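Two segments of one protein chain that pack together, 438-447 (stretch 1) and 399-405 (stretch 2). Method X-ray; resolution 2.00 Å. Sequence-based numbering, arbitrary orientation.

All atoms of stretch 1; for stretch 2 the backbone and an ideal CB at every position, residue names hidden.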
ATOM      1  N   ASP A 438     -14.716 -18.508  10.624  1.00 46.63           N
ATOM      2  CA  ASP A 438     -14.911 -18.912  12.016  1.00 46.67           C
ATOM      3  C   ASP A 438     -14.507 -17.764  12.993  1.00 45.99           C
ATOM      4  O   ASP A 438     -15.212 -17.507  13.986  1.00 47.24           O
ATOM      5  CB  ASP A 438     -14.077 -20.162  12.339  1.00 47.01           C
ATOM      6  CG  ASP A 438     -14.707 -21.500  11.823  1.00 48.72           C
ATOM      7  OD1 ASP A 438     -15.753 -21.523  11.114  1.00 44.63           O
ATOM      8  OD2 ASP A 438     -14.105 -22.547  12.176  1.00 51.93           O
ATOM      9  N   ALA A 439     -13.361 -17.132  12.740  1.00 43.83           N
ATOM     10  CA  ALA A 439     -12.812 -16.109  13.631  1.00 43.72           C
ATOM     11  C   ALA A 439     -13.777 -14.945  13.709  1.00 43.99           C
ATOM     12  O   ALA A 439     -14.056 -14.455  14.799  1.00 42.79           O
ATOM     13  CB  ALA A 439     -11.488 -15.612  13.167  1.00 41.73           C
ATOM     14  N   ILE A 440     -14.342 -14.554  12.570  1.00 44.36           N
ATOM     15  CA  ILE A 440     -15.341 -13.485  12.607  1.00 45.65           C
ATOM     16  C   ILE A 440     -16.587 -13.889  13.420  1.00 47.01           C
ATOM     17  O   ILE A 440     -17.236 -13.047  14.086  1.00 46.76           O
ATOM     18  CB  ILE A 440     -15.691 -12.944  11.203  1.00 45.53           C
ATOM     19  CG1 ILE A 440     -14.464 -12.226  10.615  1.00 43.96           C
ATOM     20  CG2 ILE A 440     -16.850 -11.940  11.284  1.00 46.40           C
ATOM     21  CD1 ILE A 440     -14.449 -12.135   9.116  1.00 44.71           C
ATOM     22  N   ASP A 441     -16.947 -15.169  13.350  1.00 47.64           N
ATOM     23  CA  ASP A 441     -18.117 -15.601  14.086  1.00 48.53           C
ATOM     24  C   ASP A 441     -17.768 -15.537  15.573  1.00 47.73           C
ATOM     25  O   ASP A 441     -18.595 -15.150  16.389  1.00 47.99           O
ATOM     26  CB  ASP A 441     -18.567 -17.041  13.679  1.00 50.39           C
ATOM     27  CG  ASP A 441     -19.320 -17.093  12.308  1.00 53.99           C
ATOM     28  OD1 ASP A 441     -19.632 -16.032  11.688  1.00 57.78           O
ATOM     29  OD2 ASP A 441     -19.585 -18.214  11.834  1.00 59.83           O
ATOM     30  N   VAL A 442     -16.558 -15.966  15.933  1.00 46.21           N
ATOM     31  CA  VAL A 442     -16.135 -15.867  17.323  1.00 45.30           C
ATOM     32  C   VAL A 442     -16.185 -14.402  17.786  1.00 44.97           C
ATOM     33  O   VAL A 442     -16.789 -14.107  18.843  1.00 45.20           O
ATOM     34  CB  VAL A 442     -14.759 -16.530  17.584  1.00 44.26           C
ATOM     35  CG1 VAL A 442     -14.301 -16.317  19.032  1.00 46.53           C
ATOM     36  CG2 VAL A 442     -14.843 -18.052  17.321  1.00 46.74           C
ATOM     37  N   ALA A 443     -15.597 -13.476  17.005  1.00 44.56           N
ATOM     38  CA  ALA A 443     -15.557 -12.069  17.392  1.00 44.20           C
ATOM     39  C   ALA A 443     -16.974 -11.589  17.570  1.00 45.24           C
ATOM     40  O   ALA A 443     -17.277 -10.775  18.450  1.00 44.68           O
ATOM     41  CB  ALA A 443     -14.824 -11.191  16.336  1.00 43.49           C
ATOM     42  N   THR A 444     -17.863 -12.075  16.722  1.00 45.85           N
ATOM     43  CA  THR A 444     -19.208 -11.568  16.737  1.00 46.04           C
ATOM     44  C   THR A 444     -19.886 -11.970  18.038  1.00 46.44           C
ATOM     45  O   THR A 444     -20.604 -11.178  18.624  1.00 46.97           O
ATOM     46  CB  THR A 444     -20.043 -12.080  15.534  1.00 46.00           C
ATOM     47  OG1 THR A 444     -19.427 -11.609  14.326  1.00 46.96           O
ATOM     48  CG2 THR A 444     -21.546 -11.599  15.652  1.00 46.29           C
ATOM     49  N   SER A 445     -19.667 -13.192  18.488  1.00 46.91           N
ATOM     50  CA  SER A 445     -20.313 -13.591  19.713  1.00 47.84           C
ATOM     51  C   SER A 445     -19.684 -12.819  20.902  1.00 47.18           C
ATOM     52  O   SER A 445     -20.372 -12.482  21.844  1.00 46.32           O
ATOM     53  CB  SER A 445     -20.335 -15.119  19.887  1.00 48.27           C
ATOM     54  OG  SER A 445     -19.035 -15.611  20.125  1.00 53.60           O
ATOM     55  N   LEU A 446     -18.404 -12.478  20.825  1.00 45.65           N
ATOM     56  CA  LEU A 446     -17.807 -11.696  21.899  1.00 45.35           C
ATOM     57  C   LEU A 446     -18.426 -10.288  21.953  1.00 45.65           C
ATOM     58  O   LEU A 446     -18.741  -9.744  22.998  1.00 44.55           O
ATOM     59  CB  LEU A 446     -16.288 -11.624  21.722  1.00 44.68           C
ATOM     60  CG  LEU A 446     -15.467 -12.909  21.847  1.00 43.71           C
ATOM     61  CD1 LEU A 446     -13.971 -12.642  21.557  1.00 45.25           C
ATOM     62  CD2 LEU A 446     -15.641 -13.556  23.221  1.00 44.41           C
ATOM     63  N   VAL A 447     -18.652  -9.706  20.793  1.00 46.66           N
ATOM     64  CA  VAL A 447     -19.196  -8.374  20.722  1.00 47.81           C
ATOM     65  C   VAL A 447     -20.702  -8.383  21.155  1.00 48.92           C
ATOM     66  O   VAL A 447     -21.166  -7.424  21.747  1.00 49.61           O
ATOM     67  CB  VAL A 447     -18.986  -7.876  19.276  1.00 48.33           C
ATOM     68  CG1 VAL A 447     -20.156  -7.059  18.841  1.00 50.16           C
ATOM     69  CG2 VAL A 447     -17.669  -7.139  19.143  1.00 47.57           C
ATOM     70  N   UNK A 399      -9.851  -5.189  23.357  1.00 44.15           N
ATOM     71  CA  UNK A 399     -10.210  -5.845  24.610  1.00 44.55           C
ATOM     72  C   UNK A 399      -9.838  -7.325  24.555  1.00 44.35           C
ATOM     73  O   UNK A 399      -9.383  -7.932  25.567  1.00 42.35           O
ATOM     74  CB  UNK A 399     -11.704  -5.679  24.897  1.00 44.55           C
ATOM     75  N   UNK A 400     -10.069  -7.932  23.390  1.00 43.18           N
ATOM     76  CA  UNK A 400      -9.515  -9.260  23.167  1.00 44.03           C
ATOM     77  C   UNK A 400      -9.198  -9.472  21.725  1.00 43.35           C
ATOM     78  O   UNK A 400      -9.556  -8.654  20.865  1.00 42.98           O
ATOM     79  CB  UNK A 400     -10.479 -10.345  23.652  1.00 44.03           C
ATOM     80  N   UNK A 401      -8.561 -10.593  21.425  1.00 42.63           N
ATOM     81  CA  UNK A 401      -8.192 -10.880  20.064  1.00 42.73           C
ATOM     82  C   UNK A 401      -8.539 -12.334  19.729  1.00 43.55           C
ATOM     83  O   UNK A 401      -8.445 -13.224  20.596  1.00 43.67           O
ATOM     84  CB  UNK A 401      -6.703 -10.605  19.844  1.00 42.73           C
ATOM     85  N   UNK A 402      -9.000 -12.569  18.498  1.00 42.28           N
ATOM     86  CA  UNK A 402      -9.179 -13.929  17.971  1.00 42.14           C
ATOM     87  C   UNK A 402      -8.099 -14.103  16.923  1.00 42.65           C
ATOM     88  O   UNK A 402      -8.084 -13.366  15.935  1.00 44.19           O
ATOM     89  CB  UNK A 402     -10.577 -14.156  17.391  1.00 42.14           C
ATOM     90  N   UNK A 403      -7.193 -15.049  17.133  1.00 43.38           N
ATOM     91  CA  UNK A 403      -6.105 -15.299  16.192  1.00 42.77           C
ATOM     92  C   UNK A 403      -6.471 -16.447  15.288  1.00 43.38           C
ATOM     93  O   UNK A 403      -7.134 -17.401  15.703  1.00 42.28           O
ATOM     94  CB  UNK A 403      -4.795 -15.593  16.925  1.00 42.77           C
ATOM     95  N   UNK A 404      -6.080 -16.343  14.021  1.00 44.08           N
ATOM     96  CA  UNK A 404      -6.461 -17.323  13.041  1.00 44.29           C
ATOM     97  C   UNK A 404      -5.399 -17.374  11.939  1.00 44.56           C
ATOM     98  O   UNK A 404      -4.264 -16.931  12.138  1.00 44.38           O
ATOM     99  CB  UNK A 404      -7.842 -17.003  12.466  1.00 44.29           C
ATOM    100  N   UNK A 405      -5.758 -17.957  10.797  1.00 45.64           N
ATOM    101  CA  UNK A 405      -4.843 -18.191   9.666  1.00 46.22           C
ATOM    102  C   UNK A 405      -5.596 -17.655   8.458  1.00 45.72           C
ATOM    103  O   UNK A 405      -6.729 -18.078   8.233  1.00 46.40           O
ATOM    104  CB  UNK A 405      -4.458 -19.663   9.504  1.00 46.22           C
TER

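Stretch 1 is a helix that runs nearly antiparallel to the strand of stretch 2, at 160° between their N-to-C directions, with the axes 8.6 Å apart at their closest. It offers the strand Ala439, Val442, Ala443 and Leu446, a surface of methyl groups with no side-chain charge. The backbone of the helix is largely spent on its own hydrogen bonds, so the contact must be made by shape.

Position 399 has nothing of the helix within 5.5 Å of its ideal CB. This contact sets no demand there, and many residues would serve. It is Asp399, whose OD2 is hydrogen-bonded elsewhere in the structure.

At 400 the backbone is extended, at -149/173, and CA-to-CB points toward the helix. The nearest helix atom to the ideal CB is Leu446 CD1, 4.7 Å away. Ala, Ser, Thr, Cys or Val could all be considered; the space is modest and the neighbour apolar. The deposited residue is Ser400, with chi1 in the p well. Its OG lies 3.5 Å from CD1 of Leu446, a van der Waals contact, for that methyl group can offer the hydroxyl no hydrogen bond.

Position 401 turns its CB away, as strand alternation requires. The helix says nothing about its identity, although the extended backbone suits a beta-branched residue, and Val401 is found.

Position 402 is the centre of the contact. Its ideal CB points toward the helix, 4.3 Å from Ala439 O and 4.6 Å from Val442 CG1. The CA atoms of this position and Ala439 are only 6.1 Å apart, which leaves little depth directly over the alanine. A compact apolar residue is indicated: Val first, with Ala or perhaps Ile as alternatives. Val402, chi1 t, spreads its two methyls along the helix. CG1 reaches Ala439 CB at 3.7 Å, while CG2 sits among Val442 CG1 at 3.9 Å, Leu446 CD1 at 4.2 Å and Ala443 CB at 4.3 Å.

Position 403 points away again, so the helix leaves its choice free; it is Val403.

At 404 CB returns toward the helix, 4.0 Å from Ala439 CB. A small or beta-branched residue, Ala, Val or Thr, would suit. Thr404 places its CG2 3.8 Å from Ala439 CB, giving the alanine a second methyl neighbour, while OG1 is hydrogen-bonded elsewhere in the structure.

Position 405 is out of reach, so the helix cannot predict His405.

The rule is alternation: 400, 402 and 404 face the helix.

Stretch 2 (399-405) DSVVVTH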
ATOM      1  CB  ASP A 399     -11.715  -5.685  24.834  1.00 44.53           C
ATOM      2  CG  ASP A 399     -12.057  -4.271  25.113  1.00 48.85           C
ATOM      3  OD1 ASP A 399     -11.874  -3.895  26.302  1.00 49.81           O
ATOM      4  OD2 ASP A 399     -12.379  -3.509  24.139  1.00 46.29           O
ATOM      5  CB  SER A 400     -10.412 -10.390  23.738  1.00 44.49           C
ATOM      6  OG  SER A 400     -11.589 -10.509  22.992  1.00 50.23           O
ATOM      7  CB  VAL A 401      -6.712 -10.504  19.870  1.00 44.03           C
ATOM      8  CG1 VAL A 401      -5.784 -11.373  20.813  1.00 42.87           C
ATOM      9  CG2 VAL A 401      -6.316 -10.570  18.416  1.00 45.91           C
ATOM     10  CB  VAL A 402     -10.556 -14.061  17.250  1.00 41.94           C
ATOM     11  CG1 VAL A 402     -10.808 -15.539  16.841  1.00 40.90           C
ATOM     12  CG2 VAL A 402     -11.683 -13.534  18.171  1.00 38.81           C
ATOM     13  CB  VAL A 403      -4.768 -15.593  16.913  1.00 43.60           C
ATOM     14  CG1 VAL A 403      -4.331 -14.398  17.758  1.00 42.84           C
ATOM     15  CG2 VAL A 403      -4.901 -16.767  17.802  1.00 41.65           C
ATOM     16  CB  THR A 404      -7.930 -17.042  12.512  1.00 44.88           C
ATOM     17  OG1 THR A 404      -8.351 -18.113  11.666  1.00 44.59           O
ATOM     18  CG2 THR A 404      -8.023 -15.748  11.738  1.00 43.42           C
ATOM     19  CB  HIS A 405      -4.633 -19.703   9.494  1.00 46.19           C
ATOM     20  CG  HIS A 405      -3.588 -20.074   8.489  1.00 48.16           C
ATOM     21  ND1 HIS A 405      -3.730 -19.831   7.136  1.00 48.77           N
ATOM     22  CD2 HIS A 405      -2.384 -20.684   8.640  1.00 47.84           C
ATOM     23  CE1 HIS A 405      -2.653 -20.257   6.499  1.00 47.61           C
ATOM     24  NE2 HIS A 405      -1.826 -20.795   7.387  1.00 50.50           N
TER
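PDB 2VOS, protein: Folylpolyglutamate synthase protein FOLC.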